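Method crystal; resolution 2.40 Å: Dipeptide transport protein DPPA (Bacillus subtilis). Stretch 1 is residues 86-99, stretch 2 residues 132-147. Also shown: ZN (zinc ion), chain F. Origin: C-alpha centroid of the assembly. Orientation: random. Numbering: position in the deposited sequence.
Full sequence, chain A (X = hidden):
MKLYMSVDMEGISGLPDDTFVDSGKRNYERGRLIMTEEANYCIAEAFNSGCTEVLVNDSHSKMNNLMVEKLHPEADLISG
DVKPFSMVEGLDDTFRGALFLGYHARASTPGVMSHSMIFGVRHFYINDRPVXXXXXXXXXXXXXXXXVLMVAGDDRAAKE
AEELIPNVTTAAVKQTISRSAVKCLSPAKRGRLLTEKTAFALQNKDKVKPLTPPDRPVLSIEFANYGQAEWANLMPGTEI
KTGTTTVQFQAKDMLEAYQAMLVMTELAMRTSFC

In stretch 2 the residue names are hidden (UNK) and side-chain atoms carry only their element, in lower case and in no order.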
# COMPACT_ATOMS: atom_id res chain seq x y z
N SER A 86 -29.59 -10.05 -17.81
CA SER A 86 -29.23 -9.02 -16.85
C SER A 86 -30.37 -8.47 -15.99
O SER A 86 -30.91 -9.20 -15.15
CB SER A 86 -28.54 -7.86 -17.60
OG SER A 86 -27.99 -6.89 -16.73
N MET A 87 -30.71 -7.20 -16.19
CA MET A 87 -31.77 -6.54 -15.44
C MET A 87 -33.17 -7.13 -15.56
O MET A 87 -34.02 -6.89 -14.70
CB MET A 87 -31.80 -5.05 -15.80
CG MET A 87 -30.50 -4.34 -15.54
SD MET A 87 -30.58 -2.55 -15.79
CE MET A 87 -31.37 -2.03 -14.28
N VAL A 88 -33.43 -7.90 -16.61
CA VAL A 88 -34.75 -8.51 -16.77
C VAL A 88 -34.72 -10.04 -16.73
O VAL A 88 -35.62 -10.71 -17.23
CB VAL A 88 -35.47 -8.02 -18.06
CG1 VAL A 88 -35.99 -6.60 -17.86
CG2 VAL A 88 -34.52 -8.06 -19.26
N GLU A 89 -33.67 -10.59 -16.13
CA GLU A 89 -33.52 -12.03 -15.99
C GLU A 89 -34.70 -12.60 -15.19
O GLU A 89 -35.07 -12.06 -14.14
CB GLU A 89 -32.22 -12.36 -15.26
CG GLU A 89 -32.05 -13.84 -15.00
CD GLU A 89 -31.92 -14.63 -16.30
OE1 GLU A 89 -32.28 -15.83 -16.30
OE2 GLU A 89 -31.45 -14.04 -17.31
N GLY A 90 -35.28 -13.67 -15.69
CA GLY A 90 -36.39 -14.30 -15.01
C GLY A 90 -37.77 -13.83 -15.43
O GLY A 90 -38.78 -14.38 -15.00
N LEU A 91 -37.82 -12.81 -16.27
CA LEU A 91 -39.10 -12.27 -16.74
C LEU A 91 -39.59 -13.02 -17.99
O LEU A 91 -38.90 -13.04 -19.01
CB LEU A 91 -38.93 -10.78 -17.07
CG LEU A 91 -40.16 -9.87 -17.00
CD1 LEU A 91 -39.79 -8.46 -17.45
CD2 LEU A 91 -41.27 -10.41 -17.87
N ASP A 92 -40.77 -13.64 -17.90
CA ASP A 92 -41.36 -14.35 -19.03
C ASP A 92 -42.83 -13.95 -19.19
O ASP A 92 -43.30 -13.05 -18.49
CB ASP A 92 -41.25 -15.87 -18.85
CG ASP A 92 -41.92 -16.36 -17.58
OD1 ASP A 92 -42.90 -15.71 -17.14
OD2 ASP A 92 -41.48 -17.39 -17.02
N ASP A 93 -43.54 -14.61 -20.10
CA ASP A 93 -44.95 -14.29 -20.36
C ASP A 93 -45.94 -14.77 -19.30
O ASP A 93 -47.14 -14.60 -19.45
CB ASP A 93 -45.37 -14.82 -21.74
CG ASP A 93 -45.39 -16.34 -21.82
OD1 ASP A 93 -45.58 -16.87 -22.93
OD2 ASP A 93 -45.21 -17.00 -20.77
N THR A 94 -45.43 -15.37 -18.24
CA THR A 94 -46.31 -15.87 -17.18
C THR A 94 -46.53 -14.83 -16.09
O THR A 94 -47.19 -15.12 -15.09
CB THR A 94 -45.73 -17.14 -16.54
OG1 THR A 94 -44.66 -16.78 -15.66
CG2 THR A 94 -45.20 -18.08 -17.61
N PHE A 95 -45.98 -13.64 -16.26
CA PHE A 95 -46.15 -12.59 -15.27
C PHE A 95 -47.26 -11.62 -15.65
O PHE A 95 -47.44 -11.25 -16.82
CB PHE A 95 -44.83 -11.82 -15.06
CG PHE A 95 -43.80 -12.59 -14.28
CD1 PHE A 95 -42.99 -13.53 -14.91
CD2 PHE A 95 -43.68 -12.41 -12.91
CE1 PHE A 95 -42.06 -14.28 -14.19
CE2 PHE A 95 -42.75 -13.15 -12.17
CZ PHE A 95 -41.94 -14.09 -12.81
N ARG A 96 -48.02 -11.21 -14.63
CA ARG A 96 -49.14 -10.29 -14.80
C ARG A 96 -48.62 -8.88 -15.07
O ARG A 96 -49.25 -8.10 -15.79
CB ARG A 96 -50.01 -10.31 -13.52
CG ARG A 96 -51.18 -9.30 -13.45
CD ARG A 96 -52.38 -9.62 -14.36
NE ARG A 96 -52.25 -9.01 -15.66
CZ ARG A 96 -52.93 -8.00 -16.20
NH1 ARG A 96 -52.57 -7.66 -17.42
NH2 ARG A 96 -53.94 -7.37 -15.62
N GLY A 97 -47.46 -8.56 -14.50
CA GLY A 97 -46.90 -7.24 -14.71
C GLY A 97 -45.51 -7.11 -14.13
O GLY A 97 -45.03 -7.99 -13.42
N ALA A 98 -44.87 -5.99 -14.44
CA ALA A 98 -43.53 -5.73 -13.97
C ALA A 98 -43.48 -4.44 -13.17
O ALA A 98 -44.26 -3.52 -13.43
CB ALA A 98 -42.56 -5.66 -15.14
N LEU A 99 -42.57 -4.39 -12.20
CA LEU A 99 -42.40 -3.22 -11.35
C LEU A 99 -40.91 -2.86 -11.30
O LEU A 99 -40.09 -3.67 -10.85
CB LEU A 99 -42.92 -3.53 -9.95
CG LEU A 99 -43.22 -2.36 -9.00
CD1 LEU A 99 -43.89 -2.88 -7.72
CD2 LEU A 99 -41.95 -1.62 -8.66
N UNK A 132 -33.22 4.34 -22.31
CA UNK A 132 -32.16 4.01 -21.39
C UNK A 132 -32.47 2.63 -20.86
O UNK A 132 -33.17 1.85 -21.52
N UNK A 133 -31.96 2.32 -19.67
CA UNK A 133 -32.23 1.02 -19.05
C UNK A 133 -33.74 0.81 -18.94
O UNK A 133 -34.26 -0.26 -19.24
c UNK A 133 -31.61 0.97 -17.65
c UNK A 133 -29.49 1.16 -16.29
o UNK A 133 -30.05 0.72 -15.27
o UNK A 133 -28.43 1.83 -16.25
c UNK A 133 -30.10 0.85 -17.64
N UNK A 134 -34.43 1.86 -18.51
CA UNK A 134 -35.87 1.82 -18.34
C UNK A 134 -36.57 1.38 -19.63
O UNK A 134 -37.38 0.46 -19.62
c UNK A 134 -38.80 3.18 -18.38
c UNK A 134 -36.36 3.19 -17.91
c UNK A 134 -37.75 3.25 -17.29
c UNK A 134 -37.87 4.53 -16.47
N UNK A 135 -36.22 2.04 -20.73
CA UNK A 135 -36.82 1.73 -22.01
C UNK A 135 -36.48 0.34 -22.49
O UNK A 135 -37.38 -0.41 -22.86
N UNK A 136 -35.20 -0.01 -22.50
CA UNK A 136 -34.81 -1.34 -22.96
C UNK A 136 -35.51 -2.43 -22.14
O UNK A 136 -36.00 -3.40 -22.71
c UNK A 136 -33.30 -1.53 -22.86
c UNK A 136 -32.42 -0.89 -23.94
c UNK A 136 -30.96 -1.29 -23.68
c UNK A 136 -32.86 -1.34 -25.32
N UNK A 137 -35.55 -2.27 -20.82
CA UNK A 137 -36.18 -3.29 -19.99
C UNK A 137 -37.69 -3.35 -20.25
O UNK A 137 -38.29 -4.44 -20.21
c UNK A 137 -35.90 -3.04 -18.50
c UNK A 137 -34.40 -3.04 -18.18
n UNK A 137 -34.05 -2.47 -17.04
o UNK A 137 -33.58 -3.55 -18.95
N UNK A 138 -38.30 -2.20 -20.55
CA UNK A 138 -39.72 -2.16 -20.83
C UNK A 138 -39.98 -2.91 -22.13
O UNK A 138 -40.94 -3.67 -22.24
c UNK A 138 -40.20 -0.72 -20.93
N UNK A 139 -39.10 -2.70 -23.11
CA UNK A 139 -39.25 -3.37 -24.40
C UNK A 139 -39.12 -4.89 -24.26
O UNK A 139 -39.82 -5.64 -24.94
c UNK A 139 -39.94 -1.55 -26.69
c UNK A 139 -38.21 -2.86 -25.40
c UNK A 139 -39.47 0.62 -27.61
c UNK A 139 -38.65 -1.64 -26.17
c UNK A 139 -38.18 0.55 -27.10
c UNK A 139 -37.78 -0.57 -26.39
c UNK A 139 -40.36 -0.43 -27.41
o UNK A 139 -39.86 1.74 -28.32
N UNK A 140 -38.21 -5.35 -23.39
CA UNK A 140 -38.06 -6.79 -23.21
C UNK A 140 -39.32 -7.31 -22.52
O UNK A 140 -39.77 -8.41 -22.79
c UNK A 140 -36.82 -7.14 -22.35
c UNK A 140 -35.55 -6.73 -23.09
c UNK A 140 -36.80 -8.64 -22.06
N UNK A 141 -39.89 -6.50 -21.64
CA UNK A 141 -41.11 -6.89 -20.96
C UNK A 141 -42.20 -7.00 -22.02
O UNK A 141 -43.04 -7.90 -21.98
c UNK A 141 -41.49 -5.84 -19.91
N UNK A 142 -42.18 -6.07 -22.98
CA UNK A 142 -43.16 -6.06 -24.04
C UNK A 142 -43.11 -7.31 -24.89
O UNK A 142 -44.13 -7.83 -25.33
N UNK A 143 -41.90 -7.80 -25.14
CA UNK A 143 -41.70 -9.01 -25.93
C UNK A 143 -42.51 -10.16 -25.34
O UNK A 143 -42.98 -11.02 -26.07
o UNK A 143 -39.26 -14.09 -29.02
c UNK A 143 -39.95 -10.64 -26.76
c UNK A 143 -39.56 -11.71 -28.90
c UNK A 143 -39.79 -10.56 -28.14
c UNK A 143 -39.65 -13.06 -26.89
c UNK A 143 -39.49 -12.95 -28.27
c UNK A 143 -40.23 -9.40 -25.94
c UNK A 143 -39.87 -11.90 -26.14
N UNK A 144 -42.66 -10.17 -24.02
CA UNK A 144 -43.41 -11.23 -23.35
C UNK A 144 -44.84 -10.79 -23.06
O UNK A 144 -45.56 -11.46 -22.34
c UNK A 144 -40.07 -14.29 -22.72
o UNK A 144 -37.69 -14.18 -22.72
c UNK A 144 -41.38 -12.31 -22.23
c UNK A 144 -41.30 -13.67 -22.56
c UNK A 144 -38.90 -13.56 -22.56
c UNK A 144 -38.95 -12.21 -22.23
c UNK A 144 -42.73 -11.63 -22.04
c UNK A 144 -40.19 -11.60 -22.07
N UNK A 145 -45.24 -9.66 -23.64
CA UNK A 145 -46.58 -9.12 -23.44
C UNK A 145 -46.86 -8.80 -21.99
O UNK A 145 -48.00 -8.93 -21.53
c UNK A 145 -47.63 -10.09 -23.97
o UNK A 145 -47.50 -10.86 -26.21
c UNK A 145 -47.85 -9.93 -25.45
o UNK A 145 -48.36 -8.85 -25.85
N UNK A 146 -45.83 -8.40 -21.27
CA UNK A 146 -45.99 -8.05 -19.88
C UNK A 146 -45.87 -6.54 -19.77
O UNK A 146 -44.92 -5.95 -20.27
c UNK A 146 -45.04 -10.22 -19.11
c UNK A 146 -45.09 -8.25 -17.57
c UNK A 146 -44.92 -8.71 -19.00
N UNK A 147 -46.86 -5.91 -19.14
CA UNK A 147 -46.86 -4.45 -18.97
C UNK A 147 -46.09 -3.98 -17.73
O UNK A 147 -46.06 -4.65 -16.70
c UNK A 147 -48.34 -4.13 -18.88
c UNK A 147 -48.17 -6.49 -18.78
c UNK A 147 -48.87 -5.33 -18.11
ZN ZN F . -29.23 1.55 -13.68
O HOH W 1 -27.31 0.70 -13.72

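Position 132 has no side-chain atoms and lies beyond the reach of stretch 1; it is Gly 132, at the N-cap of the helix that follows. Position 133 carries three carbons, the third bearing two oxygens, one of them 2.0 Å from ZN and 3.2 Å from Met 87 CE: a carboxylate one methylene longer than aspartate, hence Glu 133. Its OE1 is the atom that binds the metal, while OE2 accepts a hydrogen bond from the zinc-bound water 1 (3.0 Å from OE2 to water O).

Position 134 has four carbons forked at the second and points away from stretch 1: Leu 134. Position 135 is bare, Gly 135. Position 136 repeats the forked four-carbon pattern, directed sideways and without contact: Leu 136.

At position 137 two carbons end in one oxygen and one nitrogen; the side chain points toward stretch 1, its CB 3.6 Å from Val 88 CG1 and its nitrogen 3.7 Å from Met 87 SD. This is the short amide of Asn 137. The nitrogen, ND2, gives a weak hydrogen bond to that sulfur, nearly straight at 173°.

A single carbon at position 138, pointing away, makes Ala 138. Position 139 has one carbon and then a six-carbon ring bearing an oxygen, out of reach of stretch 1: Tyr 139. At position 140 one carbon carries two more, a branch at CB, and one of these lies 3.7 Å from Val 88 CG2: Val 140. Position 141 has one carbon, its CB 4.0 Å from Leu 91 CD1, and is Ala 141. Position 142 has none: Gly 142, where an ideal CB would be crowded by Tyr 139 O at 3.2 Å.

Position 143 has one carbon and then a six-carbon ring bearing one oxygen, out of reach of stretch 1: Tyr 143. Position 144 has the same atoms, but here the ring covers stretch 1, with Leu 91 O and Asp 92 CA over one face. It is Tyr 144; Asp 92 CA sits 3.9 Å from the ring centroid in a CH-pi contact. Two carbons with two oxygens on the second, at position 145, give Asp 145, which does not touch stretch 1. Position 146 has one carbon carrying two, one of them 3.4 Å from Asp 92 O and the other 3.5 Å from Gly 97 CA: Val 146. At position 147 three carbons close onto the backbone nitrogen, the one bonded to that nitrogen 3.6 Å from Arg 96 O, so it is Pro 147.

The contact works in two modes. Along the helix, 133, 137 and 140 or 141 are spaced by three or four, so one side meets Met 87, Val 88 and Leu 91 while leucines and glycines occupy positions without contact; Tyr 144 follows just past its end. Beyond the helix, Val 146 fits against the turn from Asp 92 to Phe 95, a turn braced by Thr 94 N donating to Asp 92 OD1 (2.8 Å). The backbone then closes the join: Ala 98 N donates to Pro 147 O at 2.9 Å.

Stretch 2 132-147: GELGLNAYVAGYYDVP
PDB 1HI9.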